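Local structure of Phthiocerol/phthiodiolone dimycocerosyl transferase (Mycobacterium tuberculosis, 1Q9J) at residues G4-A18 against S55-A69. The protein probably transfers mycocerosic acids from mycocerosic acid synthase onto phthiocerol, phthiodiolone and phenolphthiocerol, the last step in making the dimycocerosate esters. Sequence-based numbering, arbitrary orientation.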
loop_
_atom_site.group_PDB
_atom_site.type_symbol
_atom_site.label_atom_id
_atom_site.label_comp_id
_atom_site.label_asym_id
_atom_site.label_seq_id
_atom_site.Cartn_x
_atom_site.Cartn_y
_atom_site.Cartn_z
ATOM N N GLY A 4 -24.725 15.097 2.298
ATOM C CA GLY A 4 -25.898 14.438 1.774
ATOM C C GLY A 4 -25.815 14.404 0.260
ATOM O O GLY A 4 -26.357 13.507 -0.388
ATOM N N SER A 5 -25.118 15.375 -0.319
ATOM C CA SER A 5 -24.995 15.428 -1.775
ATOM C C SER A 5 -23.906 14.505 -2.318
ATOM O O SER A 5 -22.951 14.163 -1.612
ATOM C CB SER A 5 -24.725 16.863 -2.228
ATOM O OG SER A 5 -23.544 17.367 -1.653
ATOM N N VAL A 6 -24.068 14.099 -3.575
ATOM C CA VAL A 6 -23.102 13.230 -4.231
ATOM C C VAL A 6 -21.886 14.023 -4.680
ATOM O O VAL A 6 -22.019 15.001 -5.409
ATOM C CB VAL A 6 -23.696 12.552 -5.482
ATOM C CG1 VAL A 6 -22.572 11.966 -6.324
ATOM C CG2 VAL A 6 -24.678 11.463 -5.082
ATOM N N ILE A 7 -20.706 13.609 -4.232
ATOM C CA ILE A 7 -19.468 14.285 -4.630
ATOM C C ILE A 7 -19.115 13.870 -6.052
ATOM O O ILE A 7 -18.962 14.702 -6.954
ATOM C CB ILE A 7 -18.342 13.908 -3.719
ATOM C CG1 ILE A 7 -18.719 14.350 -2.294
ATOM C CG2 ILE A 7 -17.036 14.555 -4.223
ATOM C CD1 ILE A 7 -17.772 13.838 -1.207
ATOM N N ARG A 8 -19.006 12.564 -6.245
ATOM C CA ARG A 8 -18.718 12.024 -7.554
ATOM C C ARG A 8 -18.831 10.504 -7.476
ATOM O O ARG A 8 -18.701 9.923 -6.404
ATOM C CB ARG A 8 -17.326 12.489 -7.993
ATOM C CG ARG A 8 -16.360 11.411 -8.283
ATOM C CD ARG A 8 -14.955 11.881 -8.083
ATOM N NE ARG A 8 -14.076 10.720 -8.099
ATOM C CZ ARG A 8 -12.853 10.702 -7.582
ATOM N NH1 ARG A 8 -12.351 11.787 -7.010
ATOM N NH2 ARG A 8 -12.128 9.596 -7.611
ATOM N N LYS A 9 -19.118 9.879 -8.610
ATOM C CA LYS A 9 -19.240 8.434 -8.675
ATOM C C LYS A 9 -17.794 7.908 -8.680
ATOM O O LYS A 9 -16.873 8.631 -9.076
ATOM C CB LYS A 9 -19.977 8.066 -9.966
ATOM C CG LYS A 9 -20.807 6.781 -9.936
ATOM C CD LYS A 9 -21.864 6.780 -11.063
ATOM C CE LYS A 9 -22.677 5.487 -11.138
ATOM N NZ LYS A 9 -21.881 4.345 -11.666
ATOM N N LEU A 10 -17.570 6.684 -8.210
ATOM C CA LEU A 10 -16.205 6.148 -8.212
ATOM C C LEU A 10 -15.871 5.657 -9.599
ATOM O O LEU A 10 -16.748 5.180 -10.311
ATOM C CB LEU A 10 -16.050 4.967 -7.260
ATOM C CG LEU A 10 -16.090 5.185 -5.755
ATOM C CD1 LEU A 10 -16.046 3.821 -5.096
ATOM C CD2 LEU A 10 -14.911 6.047 -5.296
ATOM N N SER A 11 -14.598 5.755 -9.968
ATOM C CA SER A 11 -14.113 5.315 -11.273
ATOM C C SER A 11 -13.907 3.810 -11.199
ATOM O O SER A 11 -13.597 3.280 -10.131
ATOM C CB SER A 11 -12.785 6.003 -11.586
ATOM O OG SER A 11 -11.714 5.364 -10.904
ATOM N N HIS A 12 -14.060 3.124 -12.328
ATOM C CA HIS A 12 -13.920 1.663 -12.348
ATOM C C HIS A 12 -12.689 1.152 -11.601
ATOM O O HIS A 12 -12.702 0.067 -11.009
ATOM C CB HIS A 12 -13.935 1.151 -13.793
ATOM C CG HIS A 12 -15.266 1.321 -14.469
ATOM N ND1 HIS A 12 -15.736 2.546 -14.892
ATOM C CD2 HIS A 12 -16.253 0.431 -14.738
ATOM C CE1 HIS A 12 -16.952 2.406 -15.394
ATOM N NE2 HIS A 12 -17.289 1.132 -15.312
ATOM N N SER A 13 -11.631 1.949 -11.609
ATOM C CA SER A 13 -10.399 1.587 -10.928
ATOM C C SER A 13 -10.567 1.605 -9.396
ATOM O O SER A 13 -9.952 0.814 -8.679
ATOM C CB SER A 13 -9.307 2.557 -11.384
ATOM O OG SER A 13 -8.216 2.607 -10.498
ATOM N N GLU A 14 -11.423 2.492 -8.901
ATOM C CA GLU A 14 -11.654 2.627 -7.464
ATOM C C GLU A 14 -12.658 1.615 -6.908
ATOM O O GLU A 14 -12.566 1.208 -5.747
ATOM C CB GLU A 14 -12.115 4.055 -7.190
ATOM C CG GLU A 14 -11.209 5.043 -7.889
ATOM C CD GLU A 14 -11.580 6.496 -7.700
ATOM O OE1 GLU A 14 -12.704 6.883 -8.107
ATOM O OE2 GLU A 14 -10.726 7.240 -7.140
ATOM N N GLU A 15 -13.600 1.196 -7.748
ATOM C CA GLU A 15 -14.619 0.238 -7.344
ATOM C C GLU A 15 -14.083 -1.039 -6.745
ATOM O O GLU A 15 -14.759 -1.669 -5.948
ATOM C CB GLU A 15 -15.536 -0.093 -8.517
ATOM C CG GLU A 15 -16.259 1.134 -9.017
ATOM C CD GLU A 15 -17.434 0.824 -9.910
ATOM O OE1 GLU A 15 -17.239 0.153 -10.956
ATOM O OE2 GLU A 15 -18.562 1.264 -9.563
ATOM N N VAL A 16 -12.880 -1.444 -7.116
ATOM C CA VAL A 16 -12.356 -2.660 -6.523
ATOM C C VAL A 16 -12.433 -2.513 -5.002
ATOM O O VAL A 16 -12.945 -3.390 -4.318
ATOM C CB VAL A 16 -10.883 -2.916 -6.918
ATOM C CG1 VAL A 16 -10.402 -4.238 -6.323
ATOM C CG2 VAL A 16 -10.761 -2.965 -8.439
ATOM N N PHE A 17 -11.945 -1.390 -4.482
ATOM C CA PHE A 17 -11.932 -1.165 -3.041
ATOM C C PHE A 17 -13.320 -1.064 -2.406
ATOM O O PHE A 17 -13.477 -1.306 -1.205
ATOM C CB PHE A 17 -11.099 0.075 -2.724
ATOM C CG PHE A 17 -9.823 0.159 -3.515
ATOM C CD1 PHE A 17 -9.702 1.061 -4.570
ATOM C CD2 PHE A 17 -8.755 -0.694 -3.234
ATOM C CE1 PHE A 17 -8.538 1.107 -5.331
ATOM C CE2 PHE A 17 -7.590 -0.654 -3.991
ATOM C CZ PHE A 17 -7.477 0.247 -5.040
ATOM N N ALA A 18 -14.321 -0.687 -3.194
ATOM C CA ALA A 18 -15.678 -0.627 -2.658
ATOM C C ALA A 18 -16.276 -2.046 -2.724
ATOM O O ALA A 18 -16.923 -2.508 -1.779
ATOM C CB ALA A 18 -16.534 0.351 -3.450
ATOM N N SER A 55 -16.668 11.515 4.023
ATOM C CA SER A 55 -17.798 11.020 3.271
ATOM C C SER A 55 -17.960 9.527 3.441
ATOM O O SER A 55 -17.332 8.923 4.303
ATOM C CB SER A 55 -17.597 11.317 1.802
ATOM O OG SER A 55 -16.637 10.420 1.265
ATOM N N HIS A 56 -18.807 8.948 2.597
ATOM C CA HIS A 56 -19.076 7.529 2.626
ATOM C C HIS A 56 -19.537 7.103 1.249
ATOM O O HIS A 56 -19.749 7.944 0.376
ATOM C CB HIS A 56 -20.158 7.202 3.646
ATOM C CG HIS A 56 -21.473 7.850 3.365
ATOM N ND1 HIS A 56 -21.810 9.095 3.854
ATOM C CD2 HIS A 56 -22.521 7.446 2.607
ATOM C CE1 HIS A 56 -23.007 9.430 3.406
ATOM N NE2 HIS A 56 -23.460 8.446 2.647
ATOM N N LEU A 57 -19.706 5.797 1.064
ATOM C CA LEU A 57 -20.121 5.252 -0.223
ATOM C C LEU A 57 -21.549 4.746 -0.214
ATOM O O LEU A 57 -22.015 4.202 0.780
ATOM C CB LEU A 57 -19.212 4.097 -0.617
ATOM C CG LEU A 57 -17.755 4.411 -0.894
ATOM C CD1 LEU A 57 -16.949 3.168 -0.657
ATOM C CD2 LEU A 57 -17.589 4.941 -2.297
ATOM N N GLU A 58 -22.220 4.916 -1.345
ATOM C CA GLU A 58 -23.588 4.473 -1.518
ATOM C C GLU A 58 -23.688 3.859 -2.903
ATOM O O GLU A 58 -23.389 4.521 -3.886
ATOM C CB GLU A 58 -24.538 5.659 -1.395
ATOM C CG GLU A 58 -24.664 6.184 0.026
ATOM C CD GLU A 58 -25.681 7.313 0.146
ATOM O OE1 GLU A 58 -26.583 7.392 -0.721
ATOM O OE2 GLU A 58 -25.584 8.098 1.116
ATOM N N GLN A 59 -24.084 2.594 -2.987
ATOM C CA GLN A 59 -24.190 1.956 -4.287
ATOM C C GLN A 59 -25.415 2.460 -5.036
ATOM O O GLN A 59 -26.552 2.217 -4.628
ATOM C CB GLN A 59 -24.253 0.445 -4.128
ATOM C CG GLN A 59 -25.181 0.003 -3.026
ATOM C CD GLN A 59 -25.114 -1.489 -2.790
ATOM O OE1 GLN A 59 -25.319 -2.283 -3.715
ATOM N NE2 GLN A 59 -24.825 -1.883 -1.548
ATOM N N SER A 60 -25.166 3.169 -6.133
ATOM C CA SER A 60 -26.224 3.734 -6.959
ATOM C C SER A 60 -27.063 2.655 -7.620
ATOM O O SER A 60 -26.653 1.493 -7.714
ATOM C CB SER A 60 -25.627 4.611 -8.056
ATOM O OG SER A 60 -25.046 3.804 -9.066
ATOM N N SER A 61 -28.243 3.056 -8.080
ATOM C CA SER A 61 -29.158 2.148 -8.761
ATOM C C SER A 61 -28.444 1.606 -9.996
ATOM O O SER A 61 -28.634 0.448 -10.382
ATOM C CB SER A 61 -30.424 2.899 -9.185
ATOM O OG SER A 61 -31.107 3.423 -8.053
ATOM N N ASP A 62 -27.610 2.461 -10.588
ATOM C CA ASP A 62 -26.845 2.142 -11.792
ATOM C C ASP A 62 -25.649 1.236 -11.515
ATOM O O ASP A 62 -24.616 1.360 -12.170
ATOM C CB ASP A 62 -26.357 3.437 -12.451
ATOM C CG ASP A 62 -27.245 4.632 -12.119
ATOM O OD1 ASP A 62 -28.483 4.521 -12.267
ATOM O OD2 ASP A 62 -26.700 5.683 -11.715
ATOM N N GLY A 63 -25.793 0.326 -10.551
ATOM C CA GLY A 63 -24.713 -0.595 -10.214
ATOM C C GLY A 63 -23.432 0.023 -9.659
ATOM O O GLY A 63 -22.689 -0.623 -8.908
ATOM N N GLY A 64 -23.169 1.274 -10.029
ATOM C CA GLY A 64 -21.972 1.952 -9.567
ATOM C C GLY A 64 -22.030 2.451 -8.138
ATOM O O GLY A 64 -23.051 2.342 -7.463
ATOM N N TRP A 65 -20.919 3.012 -7.677
ATOM C CA TRP A 65 -20.832 3.528 -6.324
ATOM C C TRP A 65 -20.701 5.039 -6.259
ATOM O O TRP A 65 -19.901 5.643 -6.981
ATOM C CB TRP A 65 -19.635 2.930 -5.618
ATOM C CG TRP A 65 -19.707 1.479 -5.460
ATOM C CD1 TRP A 65 -19.352 0.523 -6.375
ATOM C CD2 TRP A 65 -20.072 0.789 -4.271
ATOM N NE1 TRP A 65 -19.462 -0.726 -5.813
ATOM C CE2 TRP A 65 -19.906 -0.592 -4.520
ATOM C CE3 TRP A 65 -20.526 1.204 -3.010
ATOM C CZ2 TRP A 65 -20.170 -1.567 -3.547
ATOM C CZ3 TRP A 65 -20.789 0.240 -2.042
ATOM C CH2 TRP A 65 -20.611 -1.131 -2.318
ATOM N N ASN A 66 -21.490 5.639 -5.374
ATOM C CA ASN A 66 -21.448 7.072 -5.168
ATOM C C ASN A 66 -20.685 7.420 -3.914
ATOM O O ASN A 66 -20.792 6.757 -2.892
ATOM C CB ASN A 66 -22.851 7.673 -5.038
ATOM C CG ASN A 66 -23.510 7.924 -6.373
ATOM O OD1 ASN A 66 -22.851 8.281 -7.344
ATOM N ND2 ASN A 66 -24.826 7.751 -6.425
ATOM N N LEU A 67 -19.901 8.472 -4.018
ATOM C CA LEU A 67 -19.155 8.979 -2.902
ATOM C C LEU A 67 -20.097 10.105 -2.469
ATOM O O LEU A 67 -20.294 11.078 -3.211
ATOM C CB LEU A 67 -17.836 9.545 -3.399
ATOM C CG LEU A 67 -16.887 10.010 -2.318
ATOM C CD1 LEU A 67 -16.261 8.799 -1.635
ATOM C CD2 LEU A 67 -15.837 10.893 -2.926
ATOM N N VAL A 68 -20.722 9.940 -1.303
ATOM C CA VAL A 68 -21.661 10.927 -0.786
ATOM C C VAL A 68 -20.993 11.710 0.318
ATOM O O VAL A 68 -20.263 11.142 1.132
ATOM C CB VAL A 68 -22.936 10.249 -0.251
ATOM C CG1 VAL A 68 -23.892 11.291 0.341
ATOM C CG2 VAL A 68 -23.621 9.503 -1.388
ATOM N N ALA A 69 -21.226 13.016 0.348
ATOM C CA ALA A 69 -20.586 13.850 1.360
ATOM C C ALA A 69 -21.271 13.824 2.718
ATOM O O ALA A 69 -22.487 13.662 2.829
ATOM C CB ALA A 69 -20.480 15.286 0.855
#
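Trp65 lies with one face under Ala18 CB, which sits 3.7 Å from the centroid of the Trp65 five-membered ring, a CH-pi contact. Gln59 CB lies over the opposite face, toward its rim. Glu15 OE2 comes to the ring edge, 3.4 Å from Trp65 CD1, with the carboxylate plane turned 87° from the indole. With CG anti to its own carbonyl carbon (chi1 -70°), Leu10 brings CD1 to Leu57 CD2 and Trp65 CB. The two leucines cross at about a right angle. Ile7 CD1 packs on Ala69 CB at 3.7 Å and Leu67 CD2 at 3.9 Å.

Backbone bonds join strand 6-9 and its flanking residues to strand 65-69. Leu10 N donates to Trp65 O (2.8 Å), Ile7 N to Leu67 O, and Ala69 N to Ser5 O. Lys9 runs obliquely past Asn66, with Lys9 CG 3.6 Å from Asn66 OD1.

Arg8 NH2, salt-bridged to Glu14, and Ser11 N donate to the syn and anti lone pairs of Glu14 OE1, respectively. Phe17 stacks on His124, the probable proton acceptor. The arrangement is a three-stranded antiparallel sheet: strand 6-9 pairs with 65-69 of the beta hairpin 55-69, and helix 12-19 packs against the hairpin through Ala18.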